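Local structure of taurocyamine kinase (Schistosoma mansoni, 4WOD) at residues N19-T23 / V50-A54; K34-T40 / T72-F76; L60-S64 / F76-V80. The protein catalyses the reversible, magnesium-dependent transfer of phosphate from ATP to taurocyamine, a guanidino substrate, storing it as the phosphagen N-phosphotaurocyamine. The protein carries 4 engineered substitutions. All blocks are in the same frame, centred on the assembly; numbering follows the deposited sequence.

Contact 1: N19-T23 / V50-A54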
# COMPACT_ATOMS: atom_id res chain seq x y z
N ASN A 19 14.00 -8.70 12.47
CA ASN A 19 12.92 -9.67 12.55
C ASN A 19 11.62 -8.99 12.96
O ASN A 19 11.54 -8.37 14.02
CB ASN A 19 13.29 -10.79 13.52
CG ASN A 19 12.42 -12.01 13.34
OD1 ASN A 19 11.19 -11.92 13.32
ND2 ASN A 19 13.05 -13.17 13.21
N HIS A 20 10.60 -9.11 12.11
CA HIS A 20 9.27 -8.61 12.39
C HIS A 20 8.23 -9.69 12.13
O HIS A 20 7.14 -9.42 11.62
CB HIS A 20 8.96 -7.38 11.53
CG HIS A 20 9.99 -6.30 11.66
ND1 HIS A 20 10.85 -5.98 10.63
CD2 HIS A 20 10.32 -5.50 12.69
CE1 HIS A 20 11.66 -5.01 11.03
NE2 HIS A 20 11.36 -4.71 12.28
N SER A 21 8.59 -10.93 12.45
CA SER A 21 7.75 -12.08 12.10
C SER A 21 6.57 -12.21 13.04
O SER A 21 6.59 -11.67 14.14
CB SER A 21 8.59 -13.36 12.13
OG SER A 21 9.31 -13.52 13.35
N LEU A 22 5.53 -12.94 12.62
CA LEU A 22 4.47 -13.29 13.56
C LEU A 22 5.01 -14.25 14.62
O LEU A 22 4.45 -14.34 15.70
CB LEU A 22 3.28 -13.91 12.84
CG LEU A 22 2.55 -13.00 11.86
CD1 LEU A 22 1.49 -13.77 11.07
CD2 LEU A 22 1.92 -11.81 12.59
N THR A 23 6.08 -14.97 14.30
CA THR A 23 6.74 -15.84 15.29
C THR A 23 7.27 -15.01 16.44
O THR A 23 7.14 -15.37 17.60
CB THR A 23 7.91 -16.63 14.67
OG1 THR A 23 7.39 -17.60 13.76
CG2 THR A 23 8.71 -17.34 15.76
N VAL A 50 10.21 -23.08 15.09
CA VAL A 50 10.58 -21.66 15.00
C VAL A 50 12.04 -21.40 14.65
O VAL A 50 12.46 -20.25 14.47
CB VAL A 50 10.28 -20.92 16.35
CG1 VAL A 50 8.78 -20.94 16.65
CG2 VAL A 50 11.09 -21.53 17.50
N ASN A 51 12.80 -22.48 14.56
CA ASN A 51 14.23 -22.41 14.29
C ASN A 51 14.57 -21.53 13.09
O ASN A 51 15.44 -20.67 13.17
CB ASN A 51 14.78 -23.81 14.07
CG ASN A 51 16.29 -23.84 14.03
OD1 ASN A 51 16.95 -23.63 15.04
ND2 ASN A 51 16.84 -24.08 12.85
N THR A 52 13.85 -21.71 11.98
CA THR A 52 14.17 -20.96 10.77
C THR A 52 13.97 -19.44 10.98
O THR A 52 14.64 -18.62 10.34
CB THR A 52 13.33 -21.45 9.56
OG1 THR A 52 13.97 -21.08 8.33
CG2 THR A 52 11.91 -20.86 9.60
N ASN A 53 13.09 -19.06 11.90
CA ASN A 53 12.87 -17.63 12.15
C ASN A 53 14.08 -16.98 12.80
O ASN A 53 14.34 -15.80 12.60
CB ASN A 53 11.64 -17.40 13.01
CG ASN A 53 10.37 -17.85 12.34
OD1 ASN A 53 9.70 -18.77 12.81
ND2 ASN A 53 10.03 -17.19 11.23
N ALA A 54 14.79 -17.75 13.61
CA ALA A 54 15.98 -17.24 14.30
C ALA A 54 17.09 -16.85 13.33
O ALA A 54 17.93 -16.03 13.66
CB ALA A 54 16.50 -18.27 15.29
O HOH W 1 11.48 -14.67 11.04
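Thr23 and Asn53 meet from opposite directions, the hydroxyl of one donating to the amide oxygen of the other, with 2.8 Å between Thr23 OG1 and Asn53 OD1. The threonine approaches from above the amide plane, 64° out of it, and not on a lone pair. Its first torsion (chi1 -69°) sets OG1 anti to the carbonyl carbon and CG2 anti to the backbone N, and the two branches divide the work: OG1 grips the amide, while CG2 packs 3.7 Å from CG1 of Val50. The amide of Asn53 is thereby held at both ends, for its ND2 donates to the backbone oxygen of Leu61 and also, over 2.9 Å, to a water. The same water accepts a weak bond from Asn19 ND2, which lies 3.0 Å from Asn53 O at too poor an angle for a hydrogen bond.

Asn19 can face the helix because CG swings anti to the backbone N (chi1 -163°), and OD1 turns toward the residues that follow it. There it accepts from Ser21 N at 2.9 Å, closing an Asx turn. Ser21 is the N-cap of helix 22-26, its OG accepting from Lys24 N, and the Asx turn probably helps to place the capping serine.

This buried junction is a largely polar seam, with one methyl contact, between the start of helix 22-26 and helix 46-55. Helix 6-14 covers it through Ile13 and Leu6, Phe76 of helix 74-84 lies against Val50, and the loop carrying Leu61 and Pro62 runs alongside.

Contact 2: K34-T40 / T72-F76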
# COMPACT_ATOMS: atom_id res chain seq x y z
N LYS A 34 5.40 -22.59 28.76
CA LYS A 34 4.42 -23.66 28.61
C LYS A 34 4.95 -24.83 27.78
O LYS A 34 4.72 -25.98 28.13
CB LYS A 34 3.15 -23.11 27.97
CG LYS A 34 2.06 -24.16 27.83
CD LYS A 34 0.74 -23.52 27.42
CE LYS A 34 -0.39 -24.52 27.60
NZ LYS A 34 -1.65 -24.01 27.03
N TYR A 35 5.67 -24.55 26.69
CA TYR A 35 5.96 -25.58 25.70
C TYR A 35 7.42 -26.05 25.58
O TYR A 35 7.72 -26.87 24.73
CB TYR A 35 5.52 -25.08 24.33
CG TYR A 35 4.01 -24.92 24.16
CD1 TYR A 35 3.13 -25.95 24.47
CD2 TYR A 35 3.48 -23.74 23.64
CE1 TYR A 35 1.76 -25.81 24.30
CE2 TYR A 35 2.11 -23.59 23.45
CZ TYR A 35 1.26 -24.62 23.78
OH TYR A 35 -0.09 -24.46 23.58
N GLN A 36 8.32 -25.54 26.41
CA GLN A 36 9.74 -25.78 26.12
C GLN A 36 10.18 -27.24 26.32
O GLN A 36 11.24 -27.62 25.84
CB GLN A 36 10.62 -24.86 26.98
CG GLN A 36 10.32 -24.96 28.44
CD GLN A 36 11.27 -24.14 29.30
OE1 GLN A 36 12.13 -23.42 28.78
NE2 GLN A 36 11.12 -24.26 30.61
N ALA A 37 9.37 -28.04 27.00
CA ALA A 37 9.67 -29.46 27.18
C ALA A 37 8.66 -30.34 26.46
O ALA A 37 8.78 -31.57 26.47
CB ALA A 37 9.73 -29.83 28.68
N THR A 38 7.67 -29.73 25.82
CA THR A 38 6.61 -30.51 25.18
C THR A 38 7.04 -31.09 23.81
O THR A 38 7.69 -30.40 23.00
CB THR A 38 5.35 -29.65 25.01
OG1 THR A 38 5.02 -29.09 26.29
CG2 THR A 38 4.18 -30.49 24.50
N LYS A 39 6.68 -32.35 23.58
CA LYS A 39 6.92 -33.03 22.30
C LYS A 39 5.60 -33.41 21.62
O LYS A 39 4.65 -33.83 22.27
CB LYS A 39 7.77 -34.30 22.49
CG LYS A 39 8.92 -34.20 23.48
CD LYS A 39 9.96 -33.25 22.99
CE LYS A 39 11.30 -33.46 23.71
NZ LYS A 39 11.22 -33.24 25.19
N THR A 40 5.55 -33.31 20.29
CA THR A 40 4.39 -33.80 19.56
C THR A 40 4.34 -35.33 19.62
O THR A 40 5.25 -35.97 20.15
CB THR A 40 4.41 -33.39 18.07
OG1 THR A 40 5.43 -34.14 17.40
CG2 THR A 40 4.69 -31.89 17.94
N THR A 72 -0.42 -29.62 19.17
CA THR A 72 0.44 -29.73 20.36
C THR A 72 0.85 -28.36 20.89
O THR A 72 0.84 -28.12 22.10
CB THR A 72 1.70 -30.57 20.05
OG1 THR A 72 1.30 -31.82 19.49
CG2 THR A 72 2.55 -30.82 21.34
N PHE A 73 1.17 -27.45 19.98
CA PHE A 73 1.48 -26.07 20.40
C PHE A 73 0.40 -25.09 19.97
O PHE A 73 0.66 -24.00 19.47
CB PHE A 73 2.86 -25.67 19.86
CG PHE A 73 3.90 -26.75 20.02
CD1 PHE A 73 4.39 -27.08 21.28
CD2 PHE A 73 4.40 -27.42 18.91
CE1 PHE A 73 5.36 -28.07 21.43
CE2 PHE A 73 5.37 -28.42 19.05
CZ PHE A 73 5.85 -28.74 20.32
N ARG A 74 -0.85 -25.48 20.22
CA ARG A 74 -2.00 -24.72 19.73
C ARG A 74 -2.11 -23.25 20.14
O ARG A 74 -2.54 -22.42 19.34
CB ARG A 74 -3.29 -25.41 20.16
CG ARG A 74 -4.49 -24.75 19.54
CD ARG A 74 -5.52 -25.74 19.11
NE ARG A 74 -6.81 -25.09 18.96
CZ ARG A 74 -7.96 -25.73 19.06
NH1 ARG A 74 -7.96 -27.03 19.31
NH2 ARG A 74 -9.10 -25.06 18.94
N ASP A 75 -1.74 -22.91 21.37
CA ASP A 75 -1.86 -21.52 21.83
C ASP A 75 -1.02 -20.60 20.96
O ASP A 75 -1.38 -19.44 20.73
CB ASP A 75 -1.43 -21.36 23.30
CG ASP A 75 -2.28 -22.14 24.27
OD1 ASP A 75 -3.37 -22.63 23.90
OD2 ASP A 75 -1.84 -22.25 25.44
N PHE A 76 0.11 -21.12 20.49
CA PHE A 76 1.02 -20.38 19.63
C PHE A 76 0.52 -20.36 18.18
O PHE A 76 0.35 -19.29 17.59
CB PHE A 76 2.43 -21.00 19.70
CG PHE A 76 3.40 -20.49 18.66
CD1 PHE A 76 3.96 -19.22 18.76
CD2 PHE A 76 3.77 -21.30 17.58
CE1 PHE A 76 4.86 -18.75 17.80
CE2 PHE A 76 4.68 -20.83 16.60
CZ PHE A 76 5.22 -19.56 16.71
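Tyr35 and Phe73 form a T-shaped (edge-to-face) pair at the heart of this contact in the small, all-helical N-terminal domain of the phosphagen kinase fold. It joins the end of helix 29-35, and the type I turn Tyr35-Thr38 that follows, to the junction between helix 69-72 and helix 74-84.

In the aromatic part, the edge of Phe73 points at the face of Tyr35, with planes 84° apart and ring centroids separated by 5.3 Å. Phe73 CA adds a CH-pi contact, 4.0 Å from the Tyr35 centroid, while Lys34 CG covers the opposite face. The tyrosine is thus sandwiched between its own neighbour and the backbone of the other segment. Leu46 of helix 46-55 packs against both rings.

Smaller apolar contacts continue the interface from the last residue of the turn to Thr40. Thr38 and Thr72 run antiparallel, side by side, with their methyls in contact, CG2 to CG2 at 3.6 Å, and the methyl of Thr40 rests 3.7 Å from Phe73 CE2. The hydroxyls of Thr40 and Thr72 have partners outside the two segments, Asp66 and the backbone oxygen of Asn68 respectively.

Polar interactions gather at the exposed side. An extended Lys34 chain, CG anti to the backbone N (chi1 -178°), crosses Asp75 at about a right angle and forms a salt bridge through NZ and OD2, whose modelled separation is doubtfully short. The phenol of Tyr35 engages the first turn of helix 74-84 instead, where Asp75 N donates to Tyr35 OH over 3.2 Å at an N-H...O angle of 157°.

Contact 3: L60-S64 / F76-V80. With ARG (arginine), chain B.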
# COMPACT_ATOMS: atom_id res chain seq x y z
N LEU A 60 8.14 -14.51 7.65
CA LEU A 60 6.97 -14.06 8.40
C LEU A 60 6.40 -15.11 9.37
O LEU A 60 5.89 -14.77 10.44
CB LEU A 60 5.88 -13.66 7.41
CG LEU A 60 4.69 -12.92 8.00
CD1 LEU A 60 5.19 -11.63 8.63
CD2 LEU A 60 3.67 -12.64 6.91
N LEU A 61 6.49 -16.37 8.98
CA LEU A 61 5.81 -17.47 9.67
C LEU A 61 6.76 -18.53 10.23
O LEU A 61 7.87 -18.68 9.75
CB LEU A 61 4.83 -18.14 8.70
CG LEU A 61 3.67 -17.26 8.24
CD1 LEU A 61 2.79 -18.00 7.24
CD2 LEU A 61 2.84 -16.81 9.43
N PRO A 62 6.32 -19.26 11.27
CA PRO A 62 7.09 -20.45 11.66
C PRO A 62 6.87 -21.55 10.63
O PRO A 62 6.16 -21.33 9.63
CB PRO A 62 6.48 -20.85 13.01
CG PRO A 62 5.02 -20.31 12.93
CD PRO A 62 5.17 -19.01 12.16
N ARG A 63 7.42 -22.73 10.87
CA ARG A 63 6.98 -23.88 10.11
C ARG A 63 6.49 -24.91 11.11
O ARG A 63 6.24 -24.57 12.26
CB ARG A 63 8.10 -24.41 9.20
CG ARG A 63 8.63 -23.36 8.18
CD ARG A 63 7.56 -23.00 7.09
NE ARG A 63 8.06 -22.11 6.02
CZ ARG A 63 8.10 -20.78 6.10
NH1 ARG A 63 7.69 -20.15 7.20
NH2 ARG A 63 8.55 -20.07 5.07
N SER A 64 6.33 -26.16 10.70
CA SER A 64 5.85 -27.16 11.64
C SER A 64 6.75 -28.38 11.60
O SER A 64 7.07 -28.89 10.52
CB SER A 64 4.39 -27.54 11.35
OG SER A 64 4.18 -27.76 9.97
N PHE A 76 0.11 -21.12 20.49
CA PHE A 76 1.02 -20.38 19.63
C PHE A 76 0.52 -20.36 18.18
O PHE A 76 0.35 -19.29 17.59
CB PHE A 76 2.43 -21.00 19.70
CG PHE A 76 3.40 -20.49 18.66
CD1 PHE A 76 3.96 -19.22 18.76
CD2 PHE A 76 3.77 -21.30 17.58
CE1 PHE A 76 4.86 -18.75 17.80
CE2 PHE A 76 4.68 -20.83 16.60
CZ PHE A 76 5.22 -19.56 16.71
N PHE A 77 0.27 -21.54 17.61
CA PHE A 77 -0.10 -21.60 16.19
C PHE A 77 -1.47 -20.97 15.88
O PHE A 77 -1.63 -20.39 14.81
CB PHE A 77 -0.07 -23.04 15.68
CG PHE A 77 1.30 -23.53 15.30
CD1 PHE A 77 1.87 -23.16 14.08
CD2 PHE A 77 2.04 -24.33 16.15
CE1 PHE A 77 3.15 -23.59 13.72
CE2 PHE A 77 3.31 -24.77 15.80
CZ PHE A 77 3.87 -24.39 14.57
N ASP A 78 -2.44 -21.12 16.79
CA ASP A 78 -3.77 -20.54 16.53
C ASP A 78 -3.66 -19.02 16.48
O ASP A 78 -4.30 -18.36 15.66
CB ASP A 78 -4.78 -20.97 17.59
CG ASP A 78 -5.51 -22.24 17.21
OD1 ASP A 78 -5.13 -22.84 16.18
OD2 ASP A 78 -6.45 -22.64 17.93
N ALA A 79 -2.79 -18.47 17.32
CA ALA A 79 -2.55 -17.04 17.32
C ALA A 79 -1.92 -16.61 16.00
O ALA A 79 -2.37 -15.64 15.38
CB ALA A 79 -1.68 -16.65 18.51
N VAL A 80 -0.90 -17.35 15.55
CA VAL A 80 -0.23 -17.04 14.29
C VAL A 80 -1.17 -17.14 13.09
O VAL A 80 -1.17 -16.30 12.18
CB VAL A 80 1.00 -17.98 14.08
CG1 VAL A 80 1.53 -17.88 12.66
CG2 VAL A 80 2.09 -17.68 15.11
N ARG B . 4.56 -16.20 4.53
CA ARG B . 5.65 -17.13 4.69
C ARG B . 6.87 -16.66 5.44
O ARG B . 7.41 -15.56 5.16
CB ARG B . 6.02 -17.72 3.38
CG ARG B . 5.14 -18.85 2.99
CD ARG B . 5.97 -20.07 3.04
NE ARG B . 5.20 -21.22 2.66
CZ ARG B . 5.60 -22.10 1.79
NH1 ARG B . 4.85 -23.12 1.49
NH2 ARG B . 6.75 -21.93 1.19
OXT ARG B . 7.17 -17.48 6.32
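Pro62 is the bump of this contact, and Phe76, Phe77 and Val80 on one side of helix 74-84 make the hollow that receives it. Its CG sits in the corner formed by the two phenylalanine rings, 3.7 Å from Phe76 CE2 and 3.9 Å from Phe77 CE1, while the pyrrolidine ring lies alongside both. CD meets the Val80 methyl CG1 tip to tip. Leu61 CD2 packs against the same methyl at 3.6 Å, the two side chains meeting at a slant. Val80 can serve both because CG1 stands anti to its backbone N (chi1 168°), projecting from the helix toward the loop. The walls of the hollow brace one another: Phe76 CD2 lies over a face of Phe77, and Val80 CG2 over a face of Phe76. The rim of Phe77 comes up to a carbonyl, with Arg63 O near the ring plane and 3.3 Å from CZ.

The other side of the loop faces the bound arginine, offering backbone N-H groups and a guanidinium among leucine side chains. Leu60 N donates to the ligand O at 2.8 Å, nearly straight, and Leu61 N to OXT at 3.0 Å. Arg63 bends at chi2 to bring NH1 within 2.9 Å of OXT, with a weaker bond from NH2, and NH1 also donates to Pro62 O. Its guanidinium has the ligand CD over one face. The ligand carboxylate is therefore gripped by two backbone N-H groups and one guanidinium, consistent with this loop helping to recognise the substrate's acidic end.

The loop runs between helices. Thr23 of helix 22-26 and Asn53 of helix 46-55 flank Pro62, while Cys49 touches Phe77 and Tyr70 of helix 69-72 meets it edge-to-face.

All three contacts lie in the N-terminal helical domain of the first repeat, on the same side of the chain's centre. Contact 1 (19-23 / 50-54) and contact 3 (60-64 / 76-80) are the closest, their centres about 9 Å apart; contact 2 (34-40 / 72-76) has its centre about 12 Å from that of contact 3 and about 16 Å from that of contact 1. Along the chain both segments of contact 1 precede those of contact 3, whereas contacts 1 and 2 interlace. Contacts 2 and 3 share helix 74-84 and Phe76, and a backbone bond between Leu22 and Leu60 joins contacts 1 and 3. Successive helices are thus tied together behind the loop that binds arginine.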